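Local structure of aminotransferase, class I and II (Erwinia tasmaniensis, 5Z0Q) at residues A[68-73]-A[279-283]; A[95-99]-A[271-275]; A[156-162]-A[193-197]; A[310-314]-A[378-382]; A[326-332]-A[361-367]. The protein belongs to the class I and II aminotransferase family, proteins of the fold type I class, and carries pyridoxal-5'-phosphate in an assembly of two chains. All coordinates share one frame; numbering follows the deposited sequence.

In the fold
The five contacts fall into two touching pairs and one outlier. Interactions 1 and 2 lie about 11 Å apart between centres: helices 71-83 and 276-288 meet beside strand 94-97, the end strand of the large mixed sheet, and both contacts reach the second subunit. Interaction 3 is nested inside the loops these two close, but sits on the surface, its centre about 39 Å from that of interaction 1. Later in the chain, interaction 5 is nested inside interaction 4; their centres are about 12 Å apart, where helices 290-313 and 371-385 cover the small sheet. Interactions 2 and 5 lie on opposite sides of the chain's centre, yet Gly99 and Arg364 both border the pyridoxal-5'-phosphate site.

Interaction 1 of 5, residues A[68-73]-A[279-283]; sequences VTSEAL and YVAAS
Tyr279 reaches from helix 276-288 over the turn that starts helix 71-83, and its side chain is met from root to tip. At the root, Tyr279 CB lies 4.0 Å from Ser70 CB. The same Ser70 CB stands over one face of the ring in a CH-pi contact, 4.2 Å from the centroid of the Tyr279 ring. At the ring edge, Tyr279 CD1 meets Leu73 CD2 at 3.7 Å, the two side chains crossing at about a right angle. The hydroxyl ends beside Thr69, with Tyr279 OH 3.4 Å from Thr69 CG2 and both side chains pointing the same way. Ser70 is the N-cap of helix 71-83: its OG, trans to the amide nitrogen of the same residue (chi1 169°), accepts from Leu73 N at 2.8 Å. The capped turn is the surface against which the tyrosine lies. One helical turn after Tyr279, Ser283 OG donates to Tyr279 O at 3.2 Å. Ser283 N reaches that same oxygen from the opposite face of its plane, so two donors grip it. Leu73 CD1 packs 4.0 Å from Ala282 CB, while Val68 leans on Lys28 of the second subunit.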
# COMPACT_ATOMS: atom_id res chain seq x y z
N VAL A 68 -0.11 14.20 0.12
CA VAL A 68 -0.71 14.36 -1.19
C VAL A 68 0.18 13.66 -2.21
O VAL A 68 1.35 13.35 -1.95
CB VAL A 68 -0.92 15.84 -1.56
CG1 VAL A 68 -1.93 16.48 -0.63
CG2 VAL A 68 0.40 16.59 -1.52
N THR A 69 -0.37 13.42 -3.40
CA THR A 69 0.41 12.83 -4.47
C THR A 69 1.49 13.80 -4.93
O THR A 69 1.26 15.01 -5.03
CB THR A 69 -0.50 12.44 -5.64
OG1 THR A 69 -1.17 13.61 -6.13
CG2 THR A 69 -1.52 11.41 -5.20
N SER A 70 2.67 13.26 -5.21
CA SER A 70 3.83 14.09 -5.53
C SER A 70 3.66 14.73 -6.90
O SER A 70 3.63 14.04 -7.92
CB SER A 70 5.10 13.24 -5.48
OG SER A 70 6.20 13.95 -6.02
N GLU A 71 3.55 16.06 -6.92
CA GLU A 71 3.61 16.77 -8.20
C GLU A 71 5.00 16.69 -8.81
O GLU A 71 5.14 16.72 -10.03
CB GLU A 71 3.20 18.23 -8.01
CG GLU A 71 1.70 18.47 -8.03
CD GLU A 71 1.34 19.93 -7.78
OE1 GLU A 71 1.80 20.49 -6.77
OE2 GLU A 71 0.60 20.51 -8.61
N ALA A 72 6.04 16.57 -7.97
CA ALA A 72 7.40 16.45 -8.48
C ALA A 72 7.60 15.12 -9.20
O ALA A 72 8.26 15.07 -10.24
CB ALA A 72 8.40 16.61 -7.34
N LEU A 73 7.05 14.03 -8.65
CA LEU A 73 7.17 12.73 -9.30
C LEU A 73 6.45 12.72 -10.64
O LEU A 73 6.97 12.19 -11.63
CB LEU A 73 6.63 11.64 -8.38
CG LEU A 73 6.59 10.22 -8.97
CD1 LEU A 73 7.98 9.78 -9.40
CD2 LEU A 73 6.01 9.24 -7.96
N TYR A 279 7.21 8.43 -2.07
CA TYR A 279 7.17 9.50 -3.06
C TYR A 279 8.51 10.23 -3.14
O TYR A 279 8.97 10.59 -4.22
CB TYR A 279 6.05 10.48 -2.74
CG TYR A 279 4.70 10.10 -3.32
CD1 TYR A 279 4.60 9.56 -4.60
CD2 TYR A 279 3.54 10.30 -2.60
CE1 TYR A 279 3.37 9.22 -5.13
CE2 TYR A 279 2.30 9.96 -3.13
CZ TYR A 279 2.23 9.42 -4.39
OH TYR A 279 1.00 9.08 -4.91
N VAL A 280 9.14 10.46 -1.98
CA VAL A 280 10.39 11.22 -1.95
C VAL A 280 11.50 10.43 -2.62
O VAL A 280 12.33 11.00 -3.35
CB VAL A 280 10.74 11.58 -0.49
CG1 VAL A 280 12.09 12.27 -0.43
CG2 VAL A 280 9.66 12.48 0.10
N ALA A 281 11.55 9.12 -2.40
CA ALA A 281 12.61 8.31 -2.99
C ALA A 281 12.42 8.15 -4.50
O ALA A 281 13.39 8.21 -5.26
CB ALA A 281 12.68 6.95 -2.31
N ALA A 282 11.18 7.95 -4.94
CA ALA A 282 10.92 7.77 -6.36
C ALA A 282 11.21 9.04 -7.15
O ALA A 282 11.68 8.98 -8.29
CB ALA A 282 9.48 7.32 -6.59
N SER A 283 10.94 10.21 -6.55
CA SER A 283 11.26 11.47 -7.21
C SER A 283 12.76 11.63 -7.37
O SER A 283 13.25 11.89 -8.47
CB SER A 283 10.66 12.64 -6.43
OG SER A 283 9.25 12.69 -6.57

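Interaction 2 of 5, residues A[95-99]-A[271-275]; sequences VFLPG and VPDVD
The Leu97-Pro98 peptide turns one of its flat faces to Val274, whose CG2 stands over it, 3.5 Å from Leu97 O and 3.6 Å from Leu97 C. The pyrrolidine ring that follows is met at its CG-CD bond by two groups on opposite sides of the mean ring plane: Pro98 CD is 3.7 Å from Val271 CG1 and 3.5 Å from Pro272 O. Val271 holds CG1 on the far side of CB from its amide nitrogen (chi1 -177°), which carries the methyl to the proline. Phe96 touches Val274 near its root, Phe96 CB to Val274 CG2 at 4.0 Å; its ring leads away and touches Leu73 and Ala74 of helix 71-83. Strand 94-97 is the end strand, within this chain, of the large mixed sheet of the fold type I architecture. The chain leaves it through an inverse gamma turn centred on Pro98, closed by a weak bond from Gly99 N to Leu97 O, and Gly99 then touches pyridoxal-5'-phosphate. The loop 271-275 crosses this exit with its end-to-end direction 101° from that of residues 96-98. Arg267 ties the two together, NH1 donating to both Phe96 O and Pro272 O and NE to Val271 O, while across the dimer interface Pro98 packs on Pro272 of the second subunit.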
# COMPACT_ATOMS: atom_id res chain seq x y z
N VAL A 95 -1.81 7.62 -12.62
CA VAL A 95 -2.46 7.12 -11.41
C VAL A 95 -1.37 6.44 -10.59
O VAL A 95 -0.81 5.42 -11.01
CB VAL A 95 -3.60 6.14 -11.71
CG1 VAL A 95 -4.16 5.57 -10.42
CG2 VAL A 95 -4.70 6.81 -12.51
N PHE A 96 -1.07 7.00 -9.42
CA PHE A 96 0.01 6.47 -8.59
C PHE A 96 -0.48 5.30 -7.74
O PHE A 96 -1.60 5.33 -7.21
CB PHE A 96 0.58 7.57 -7.70
CG PHE A 96 1.20 8.70 -8.47
CD1 PHE A 96 2.42 8.53 -9.11
CD2 PHE A 96 0.57 9.93 -8.55
CE1 PHE A 96 3.00 9.57 -9.82
CE2 PHE A 96 1.15 10.98 -9.26
CZ PHE A 96 2.36 10.79 -9.89
N LEU A 97 0.36 4.29 -7.61
CA LEU A 97 0.01 3.04 -6.95
C LEU A 97 1.14 2.61 -6.03
O LEU A 97 2.30 2.98 -6.25
CB LEU A 97 -0.26 1.92 -7.98
CG LEU A 97 -1.41 2.15 -8.96
CD1 LEU A 97 -1.24 1.27 -10.19
CD2 LEU A 97 -2.74 1.88 -8.29
N PRO A 98 0.83 1.85 -4.98
CA PRO A 98 1.87 1.29 -4.09
C PRO A 98 2.37 -0.07 -4.57
O PRO A 98 2.19 -1.11 -3.92
CB PRO A 98 1.15 1.21 -2.75
CG PRO A 98 -0.26 0.90 -3.13
CD PRO A 98 -0.53 1.62 -4.43
N GLY A 99 3.02 -0.07 -5.73
CA GLY A 99 3.54 -1.28 -6.33
C GLY A 99 3.03 -1.48 -7.74
O GLY A 99 2.17 -0.76 -8.24
N VAL A 271 -7.16 -0.34 -2.46
CA VAL A 271 -5.72 -0.14 -2.60
C VAL A 271 -5.38 1.21 -1.97
O VAL A 271 -5.95 2.24 -2.38
CB VAL A 271 -5.28 -0.20 -4.07
CG1 VAL A 271 -3.77 -0.06 -4.18
CG2 VAL A 271 -5.75 -1.49 -4.70
N PRO A 272 -4.47 1.27 -1.01
CA PRO A 272 -4.18 2.52 -0.31
C PRO A 272 -3.32 3.45 -1.16
O PRO A 272 -2.91 3.13 -2.28
CB PRO A 272 -3.42 2.05 0.93
CG PRO A 272 -2.73 0.80 0.49
CD PRO A 272 -3.68 0.14 -0.48
N ASP A 273 -3.05 4.63 -0.61
CA ASP A 273 -2.20 5.61 -1.27
C ASP A 273 -0.73 5.27 -1.06
O ASP A 273 -0.37 4.43 -0.23
CB ASP A 273 -2.50 7.02 -0.75
CG ASP A 273 -3.85 7.53 -1.20
OD1 ASP A 273 -4.37 7.04 -2.22
OD2 ASP A 273 -4.40 8.44 -0.54
N VAL A 274 0.13 5.94 -1.83
CA VAL A 274 1.56 5.68 -1.75
C VAL A 274 2.12 6.26 -0.46
O VAL A 274 1.66 7.29 0.05
CB VAL A 274 2.27 6.27 -2.99
CG1 VAL A 274 3.76 5.93 -2.97
CG2 VAL A 274 1.62 5.76 -4.26
N ASP A 275 3.12 5.57 0.09
CA ASP A 275 3.80 6.04 1.29
C ASP A 275 4.37 7.44 1.08
O ASP A 275 4.79 7.80 -0.02
CB ASP A 275 4.92 5.06 1.67
CG ASP A 275 5.55 5.37 3.01
OD1 ASP A 275 6.05 6.50 3.21
OD2 ASP A 275 5.56 4.47 3.88

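Interaction 3 of 5, residues A[156-162]-A[193-197]; sequences DSHEDRM and FAQRH
Glu159 bends sharply at its second torsion (chi2 -91°) and Arg196 at its third (chi3 54°), turns that bring carboxylate and guanidinium together beside His197. Glu159 OE2 is gripped by two donors from opposite faces of the carboxylate plane. Arg196 NE meets it on the syn side in a salt bridge whose modelled length is doubtfully short, and His197 NE2 comes from above the plane, 3.0 Å from Glu159 OE2. Arg196 NH2 adds a weak, bent bond to Asp156 OD2 at 2.9 Å, completing a salt-bridge network. The imidazole is sandwiched: Met162 SD lies over one face, 3.6 Å from the His197 ring centroid, and Arg196 CG lies over the other. The sulfur also meets Phe193 obliquely, Met162 SD to Phe193 CZ at 3.5 Å. Thus the loop between strands 151-152 and 166-172 is clasped to the end of helix 184-197. Glu159 at His197 NE2 would be expected to stabilise a protonated imidazole, and the neighbouring Arg196 charge to oppose it; Asp156 probably offsets part of that charge.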
# COMPACT_ATOMS: atom_id res chain seq x y z
N ASP A 156 0.35 -14.24 -33.14
CA ASP A 156 -0.43 -14.52 -34.34
C ASP A 156 -0.50 -16.01 -34.63
O ASP A 156 -1.45 -16.47 -35.27
CB ASP A 156 0.17 -13.77 -35.53
CG ASP A 156 0.51 -12.32 -35.20
OD1 ASP A 156 1.50 -12.10 -34.47
OD2 ASP A 156 -0.22 -11.42 -35.66
N SER A 157 0.49 -16.78 -34.18
CA SER A 157 0.48 -18.23 -34.35
C SER A 157 -0.42 -18.94 -33.35
O SER A 157 -0.43 -20.17 -33.31
CB SER A 157 1.90 -18.78 -34.26
OG SER A 157 2.42 -18.65 -32.95
N HIS A 158 -1.17 -18.19 -32.53
CA HIS A 158 -2.12 -18.76 -31.58
C HIS A 158 -3.55 -18.30 -31.86
O HIS A 158 -4.38 -18.29 -30.95
CB HIS A 158 -1.72 -18.41 -30.15
CG HIS A 158 -0.45 -19.07 -29.70
ND1 HIS A 158 0.79 -18.72 -30.18
CD2 HIS A 158 -0.23 -20.07 -28.81
CE1 HIS A 158 1.71 -19.46 -29.61
NE2 HIS A 158 1.12 -20.29 -28.77
N GLU A 159 -3.84 -17.92 -33.11
CA GLU A 159 -5.18 -17.46 -33.46
C GLU A 159 -6.23 -18.53 -33.20
O GLU A 159 -7.23 -18.30 -32.51
CB GLU A 159 -5.22 -17.02 -34.92
CG GLU A 159 -4.53 -15.70 -35.21
CD GLU A 159 -5.47 -14.52 -35.12
OE1 GLU A 159 -6.70 -14.75 -35.03
OE2 GLU A 159 -4.99 -13.37 -35.14
N ASP A 160 -6.01 -19.73 -33.74
CA ASP A 160 -7.00 -20.79 -33.66
C ASP A 160 -7.14 -21.36 -32.25
O ASP A 160 -8.15 -22.02 -31.96
CB ASP A 160 -6.65 -21.91 -34.64
CG ASP A 160 -6.55 -21.41 -36.07
OD1 ASP A 160 -7.52 -20.78 -36.55
OD2 ASP A 160 -5.49 -21.63 -36.71
N ARG A 161 -6.17 -21.11 -31.37
CA ARG A 161 -6.30 -21.52 -29.98
C ARG A 161 -7.20 -20.60 -29.17
O ARG A 161 -7.48 -20.90 -28.00
CB ARG A 161 -4.92 -21.60 -29.32
CG ARG A 161 -4.24 -22.95 -29.45
CD ARG A 161 -2.86 -22.94 -28.80
NE ARG A 161 -2.90 -22.43 -27.43
CZ ARG A 161 -3.17 -23.18 -26.36
NH1 ARG A 161 -3.44 -24.47 -26.50
NH2 ARG A 161 -3.18 -22.63 -25.15
N MET A 162 -7.67 -19.50 -29.75
CA MET A 162 -8.51 -18.56 -29.04
C MET A 162 -9.97 -19.01 -29.08
O MET A 162 -10.35 -19.92 -29.82
CB MET A 162 -8.35 -17.16 -29.63
CG MET A 162 -6.92 -16.67 -29.63
SD MET A 162 -6.73 -14.99 -30.25
CE MET A 162 -7.45 -14.04 -28.92
N PHE A 193 -2.30 -7.59 -33.34
CA PHE A 193 -3.03 -8.70 -32.73
C PHE A 193 -4.11 -8.19 -31.79
O PHE A 193 -5.21 -8.75 -31.73
CB PHE A 193 -2.06 -9.62 -32.00
CG PHE A 193 -2.74 -10.73 -31.24
CD1 PHE A 193 -3.17 -11.87 -31.90
CD2 PHE A 193 -2.93 -10.64 -29.87
CE1 PHE A 193 -3.79 -12.90 -31.20
CE2 PHE A 193 -3.55 -11.67 -29.17
CZ PHE A 193 -3.98 -12.80 -29.84
N ALA A 194 -3.81 -7.12 -31.04
CA ALA A 194 -4.80 -6.56 -30.13
C ALA A 194 -5.96 -5.93 -30.89
O ALA A 194 -7.12 -6.02 -30.46
CB ALA A 194 -4.14 -5.54 -29.20
N GLN A 195 -5.67 -5.28 -32.02
CA GLN A 195 -6.73 -4.62 -32.78
C GLN A 195 -7.61 -5.64 -33.50
O GLN A 195 -8.84 -5.50 -33.51
CB GLN A 195 -6.12 -3.65 -33.79
CG GLN A 195 -5.32 -2.52 -33.16
CD GLN A 195 -4.50 -1.76 -34.18
OE1 GLN A 195 -4.42 -2.14 -35.35
NE2 GLN A 195 -3.89 -0.66 -33.74
N ARG A 196 -7.00 -6.67 -34.09
CA ARG A 196 -7.77 -7.68 -34.81
C ARG A 196 -8.76 -8.39 -33.90
O ARG A 196 -9.83 -8.81 -34.35
CB ARG A 196 -6.82 -8.68 -35.47
CG ARG A 196 -7.50 -9.88 -36.11
CD ARG A 196 -6.52 -10.69 -36.97
NE ARG A 196 -5.33 -11.10 -36.23
CZ ARG A 196 -4.14 -10.51 -36.34
NH1 ARG A 196 -3.99 -9.47 -37.15
NH2 ARG A 196 -3.11 -10.95 -35.63
N HIS A 197 -8.44 -8.51 -32.61
CA HIS A 197 -9.32 -9.14 -31.64
C HIS A 197 -9.95 -8.13 -30.68
O HIS A 197 -10.70 -8.54 -29.79
CB HIS A 197 -8.57 -10.22 -30.86
CG HIS A 197 -8.07 -11.34 -31.71
ND1 HIS A 197 -8.85 -12.42 -32.05
CD2 HIS A 197 -6.87 -11.54 -32.31
CE1 HIS A 197 -8.15 -13.24 -32.81
NE2 HIS A 197 -6.94 -12.73 -32.98

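Interaction 4 of 5, residues A[310-314]-A[378-382]; sequences HVNRL and LQRMT
His310 lays its imidazole against Leu378, whose CB stands almost squarely over one face, 3.9 Å from the centroid of the His310 ring and 10° off the normal. Leu378 CD2 continues the cover, 3.7 Å from His310 CD2, the two side chains sliding past each other in opposite directions. At the ring edge, near its plane, Thr382 OG1 lies 2.8 Å from His310 NE2. The ring gets there because CG is anti to the backbone N (chi1 -170°), which directs it to helix 371-385. Beside this polar corner the contact is apolar: Met381 CE touches both Val311 CG2 at 3.9 Å and Leu314 CD1 at 3.8 Å, its chain bent at the last torsion (chi3 56°). In the next shell, Thr382 OG1 donates to Leu378 O at 3.2 Å and is thereby pinned to its own helix. Thr382 N makes the regular helical bond to that oxygen from the other face of its plane. Leu317 packs on both Val311 and Met381, and Leu378 also lies on Met306 and Leu307. The contact joins the end of helix 290-313 to helix 371-385 over the small sheet: Val311 touches Ile330 of strand 329-331, and Met381 packs on Leu349 of strand 349-353 and on Phe365 beside strand 362-364.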
# COMPACT_ATOMS: atom_id res chain seq x y z
N HIS A 310 29.94 -18.14 -19.02
CA HIS A 310 30.19 -19.26 -18.12
C HIS A 310 29.14 -20.35 -18.26
O HIS A 310 29.47 -21.55 -18.22
CB HIS A 310 30.25 -18.77 -16.68
CG HIS A 310 30.72 -19.81 -15.71
ND1 HIS A 310 32.06 -19.99 -15.42
CD2 HIS A 310 30.04 -20.72 -14.97
CE1 HIS A 310 32.18 -20.97 -14.54
NE2 HIS A 310 30.97 -21.43 -14.25
N VAL A 311 27.87 -19.97 -18.43
CA VAL A 311 26.80 -20.96 -18.50
C VAL A 311 26.91 -21.80 -19.76
O VAL A 311 26.68 -23.01 -19.74
CB VAL A 311 25.43 -20.26 -18.39
CG1 VAL A 311 24.31 -21.21 -18.81
CG2 VAL A 311 25.20 -19.77 -16.97
N ASN A 312 27.27 -21.17 -20.88
CA ASN A 312 27.32 -21.89 -22.15
C ASN A 312 28.48 -22.88 -22.21
O ASN A 312 28.45 -23.79 -23.05
CB ASN A 312 27.40 -20.90 -23.31
CG ASN A 312 26.17 -20.02 -23.41
OD1 ASN A 312 26.28 -18.80 -23.54
ND2 ASN A 312 24.99 -20.63 -23.33
N ARG A 313 29.48 -22.74 -21.34
CA ARG A 313 30.56 -23.71 -21.29
C ARG A 313 30.21 -24.94 -20.46
O ARG A 313 30.83 -26.00 -20.65
CB ARG A 313 31.84 -23.08 -20.72
CG ARG A 313 32.52 -22.10 -21.66
CD ARG A 313 33.98 -21.93 -21.30
NE ARG A 313 34.66 -20.95 -22.14
CZ ARG A 313 34.90 -19.70 -21.78
NH1 ARG A 313 34.51 -19.26 -20.59
NH2 ARG A 313 35.52 -18.87 -22.62
N LEU A 314 29.24 -24.84 -19.56
CA LEU A 314 28.85 -25.98 -18.75
C LEU A 314 28.02 -26.95 -19.58
O LEU A 314 27.20 -26.52 -20.41
CB LEU A 314 28.07 -25.52 -17.52
CG LEU A 314 28.85 -24.60 -16.57
CD1 LEU A 314 27.98 -24.16 -15.41
CD2 LEU A 314 30.12 -25.28 -16.08
N LEU A 378 29.33 -18.63 -9.70
CA LEU A 378 29.73 -19.36 -10.89
C LEU A 378 30.60 -20.57 -10.55
O LEU A 378 30.51 -21.60 -11.23
CB LEU A 378 30.47 -18.43 -11.85
CG LEU A 378 29.62 -17.33 -12.48
CD1 LEU A 378 30.45 -16.46 -13.41
CD2 LEU A 378 28.44 -17.94 -13.21
N GLN A 379 31.43 -20.47 -9.51
CA GLN A 379 32.26 -21.60 -9.14
C GLN A 379 31.45 -22.71 -8.49
O GLN A 379 31.75 -23.89 -8.68
CB GLN A 379 33.39 -21.14 -8.20
CG GLN A 379 34.39 -22.23 -7.87
CD GLN A 379 35.02 -22.86 -9.10
OE1 GLN A 379 35.15 -22.22 -10.14
NE2 GLN A 379 35.42 -24.12 -8.98
N ARG A 380 30.40 -22.36 -7.74
CA ARG A 380 29.51 -23.38 -7.21
C ARG A 380 28.75 -24.09 -8.33
O ARG A 380 28.41 -25.27 -8.19
CB ARG A 380 28.53 -22.77 -6.21
CG ARG A 380 29.18 -22.28 -4.93
CD ARG A 380 28.14 -21.96 -3.87
NE ARG A 380 28.75 -21.61 -2.59
CZ ARG A 380 28.08 -21.46 -1.45
NH1 ARG A 380 26.77 -21.63 -1.43
NH2 ARG A 380 28.72 -21.14 -0.34
N MET A 381 28.47 -23.39 -9.43
CA MET A 381 27.87 -24.04 -10.58
C MET A 381 28.84 -25.00 -11.24
O MET A 381 28.47 -26.12 -11.61
CB MET A 381 27.39 -22.99 -11.59
CG MET A 381 26.23 -22.14 -11.10
SD MET A 381 25.76 -20.89 -12.30
CE MET A 381 25.44 -21.90 -13.75
N THR A 382 30.10 -24.58 -11.40
CA THR A 382 31.12 -25.47 -11.96
C THR A 382 31.34 -26.68 -11.06
O THR A 382 31.44 -27.81 -11.54
CB THR A 382 32.42 -24.71 -12.17
OG1 THR A 382 32.21 -23.64 -13.10
CG2 THR A 382 33.51 -25.63 -12.71

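Interaction 5 of 5, residues A[326-332]-A[361-367]; sequences FLGWIDA and RFVRFNF
Ala332 N donates to Arg361 O at 2.8 Å, closing one end of an antiparallel pairing between strands 329-331 and 362-364. Next along, Ile330 and Val363 form a hydrogen-bonded pair, Ile330 N to Val363 O and Val363 N to Ile330 O both measuring 3.1 Å. The flanking pairs, Trp329 with Arg364 and Asp331 with Phe362, are non-hydrogen-bonded and put their side chains on one face of the sheet. There the five-membered ring of Trp329 and the Phe362 ring form an offset stack, centroids 4.3 Å apart and planes 12° from parallel. Phe362 CB sits over the six-membered ring of Trp329, while the Asp331 carboxylate stacks on Phe362 and bonds Ser333 OG through OD1. On the other face, Ile330 CD1 meets Phe365 CD2 at 3.7 Å. Arg364 bends at its third torsion (chi3 68°) where it passes Leu327, whose CD2 covers one face of its guanidinium, 3.3 Å from Arg364 NE. Arg364 NH2 is held by Trp39 O, and NH1 makes a weak bond to Asn176 OD1 of the cofactor pocket. These strands form the middle of the small sheet, and the Arg364 side chain comes within about 5 Å of pyridoxal-5'-phosphate, consistent with fold type I relatives, in which an arginine from this part of the fold lines the active site.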
# COMPACT_ATOMS: atom_id res chain seq x y z
N PHE A 326 18.23 -7.64 -14.74
CA PHE A 326 19.46 -8.33 -14.33
C PHE A 326 19.25 -9.82 -14.13
O PHE A 326 19.82 -10.42 -13.21
CB PHE A 326 20.00 -7.69 -13.05
CG PHE A 326 18.94 -7.31 -12.06
CD1 PHE A 326 18.46 -8.23 -11.14
CD2 PHE A 326 18.41 -6.03 -12.05
CE1 PHE A 326 17.48 -7.89 -10.23
CE2 PHE A 326 17.43 -5.68 -11.14
CZ PHE A 326 16.96 -6.60 -10.23
N LEU A 327 18.43 -10.42 -14.99
CA LEU A 327 18.18 -11.86 -15.00
C LEU A 327 17.97 -12.28 -16.44
O LEU A 327 17.44 -11.50 -17.25
CB LEU A 327 16.97 -12.22 -14.13
CG LEU A 327 16.73 -11.41 -12.84
CD1 LEU A 327 15.61 -10.39 -13.04
CD2 LEU A 327 16.45 -12.31 -11.65
N GLY A 328 18.37 -13.50 -16.79
CA GLY A 328 18.92 -14.48 -15.87
C GLY A 328 18.24 -15.83 -16.06
O GLY A 328 18.09 -16.60 -15.12
N TRP A 329 17.83 -16.11 -17.30
CA TRP A 329 16.96 -17.23 -17.64
C TRP A 329 17.81 -18.38 -18.19
O TRP A 329 18.27 -18.32 -19.34
CB TRP A 329 15.90 -16.78 -18.64
CG TRP A 329 14.70 -17.66 -18.78
CD1 TRP A 329 14.18 -18.15 -19.94
CD2 TRP A 329 13.85 -18.15 -17.73
NE1 TRP A 329 13.06 -18.91 -19.68
CE2 TRP A 329 12.84 -18.92 -18.33
CE3 TRP A 329 13.85 -18.01 -16.34
CZ2 TRP A 329 11.84 -19.55 -17.60
CZ3 TRP A 329 12.85 -18.63 -15.61
CH2 TRP A 329 11.86 -19.40 -16.24
N ILE A 330 18.00 -19.42 -17.38
CA ILE A 330 18.90 -20.52 -17.70
C ILE A 330 18.09 -21.79 -17.92
O ILE A 330 17.31 -22.19 -17.06
CB ILE A 330 19.94 -20.74 -16.58
CG1 ILE A 330 20.71 -19.45 -16.31
CG2 ILE A 330 20.88 -21.87 -16.94
CD1 ILE A 330 21.66 -19.55 -15.14
N ASP A 331 18.29 -22.43 -19.08
CA ASP A 331 17.65 -23.70 -19.38
C ASP A 331 18.45 -24.82 -18.73
O ASP A 331 19.59 -25.09 -19.13
CB ASP A 331 17.54 -23.90 -20.89
CG ASP A 331 16.74 -25.15 -21.27
OD1 ASP A 331 16.28 -25.86 -20.36
OD2 ASP A 331 16.58 -25.40 -22.48
N ALA A 332 17.85 -25.49 -17.74
CA ALA A 332 18.49 -26.60 -17.05
C ALA A 332 17.86 -27.94 -17.41
O ALA A 332 18.00 -28.91 -16.66
CB ALA A 332 18.43 -26.38 -15.54
N ARG A 361 11.71 -26.45 -16.13
CA ARG A 361 13.04 -26.84 -16.59
C ARG A 361 14.05 -25.71 -16.49
O ARG A 361 15.24 -25.93 -16.76
CB ARG A 361 12.96 -27.33 -18.04
CG ARG A 361 12.22 -28.65 -18.22
CD ARG A 361 12.90 -29.77 -17.44
NE ARG A 361 12.05 -30.27 -16.36
CZ ARG A 361 12.43 -31.21 -15.50
NH1 ARG A 361 13.64 -31.74 -15.58
NH2 ARG A 361 11.59 -31.61 -14.55
N PHE A 362 13.63 -24.51 -16.10
CA PHE A 362 14.49 -23.34 -16.05
C PHE A 362 14.70 -22.88 -14.62
O PHE A 362 13.94 -23.23 -13.71
CB PHE A 362 13.90 -22.19 -16.88
CG PHE A 362 13.94 -22.41 -18.36
CD1 PHE A 362 13.14 -23.37 -18.96
CD2 PHE A 362 14.77 -21.64 -19.16
CE1 PHE A 362 13.18 -23.56 -20.33
CE2 PHE A 362 14.80 -21.83 -20.53
CZ PHE A 362 14.01 -22.79 -21.12
N VAL A 363 15.75 -22.09 -14.43
CA VAL A 363 16.02 -21.41 -13.17
C VAL A 363 16.40 -19.96 -13.49
O VAL A 363 17.12 -19.70 -14.46
CB VAL A 363 17.15 -22.10 -12.37
CG1 VAL A 363 16.66 -23.42 -11.79
CG2 VAL A 363 18.38 -22.32 -13.24
N ARG A 364 15.89 -19.03 -12.68
CA ARG A 364 16.18 -17.62 -12.89
C ARG A 364 17.40 -17.22 -12.06
O ARG A 364 17.43 -17.45 -10.84
CB ARG A 364 14.98 -16.75 -12.53
CG ARG A 364 15.03 -15.36 -13.14
CD ARG A 364 13.80 -14.53 -12.82
NE ARG A 364 13.73 -14.18 -11.41
CZ ARG A 364 12.86 -13.32 -10.89
NH1 ARG A 364 11.98 -12.71 -11.68
NH2 ARG A 364 12.87 -13.05 -9.59
N PHE A 365 18.39 -16.63 -12.72
CA PHE A 365 19.65 -16.26 -12.09
C PHE A 365 19.67 -14.75 -11.85
O PHE A 365 19.52 -13.97 -12.80
CB PHE A 365 20.83 -16.67 -12.98
CG PHE A 365 22.15 -16.72 -12.26
CD1 PHE A 365 22.76 -15.56 -11.82
CD2 PHE A 365 22.80 -17.93 -12.06
CE1 PHE A 365 23.98 -15.60 -11.17
CE2 PHE A 365 24.01 -17.98 -11.41
CZ PHE A 365 24.60 -16.81 -10.96
N ASN A 366 19.85 -14.35 -10.60
CA ASN A 366 19.94 -12.94 -10.22
C ASN A 366 21.41 -12.59 -10.10
O ASN A 366 22.05 -12.88 -9.08
CB ASN A 366 19.18 -12.68 -8.93
CG ASN A 366 19.04 -11.19 -8.62
OD1 ASN A 366 19.82 -10.37 -9.09
ND2 ASN A 366 18.04 -10.85 -7.82
N PHE A 367 21.96 -11.95 -11.13
CA PHE A 367 23.33 -11.46 -11.09
C PHE A 367 23.40 -9.97 -10.74
O PHE A 367 24.39 -9.31 -11.06
CB PHE A 367 24.05 -11.74 -12.41
CG PHE A 367 23.38 -11.16 -13.63
CD1 PHE A 367 23.70 -9.88 -14.07
CD2 PHE A 367 22.46 -11.89 -14.35
CE1 PHE A 367 23.10 -9.35 -15.19
CE2 PHE A 367 21.85 -11.36 -15.48
CZ PHE A 367 22.17 -10.09 -15.90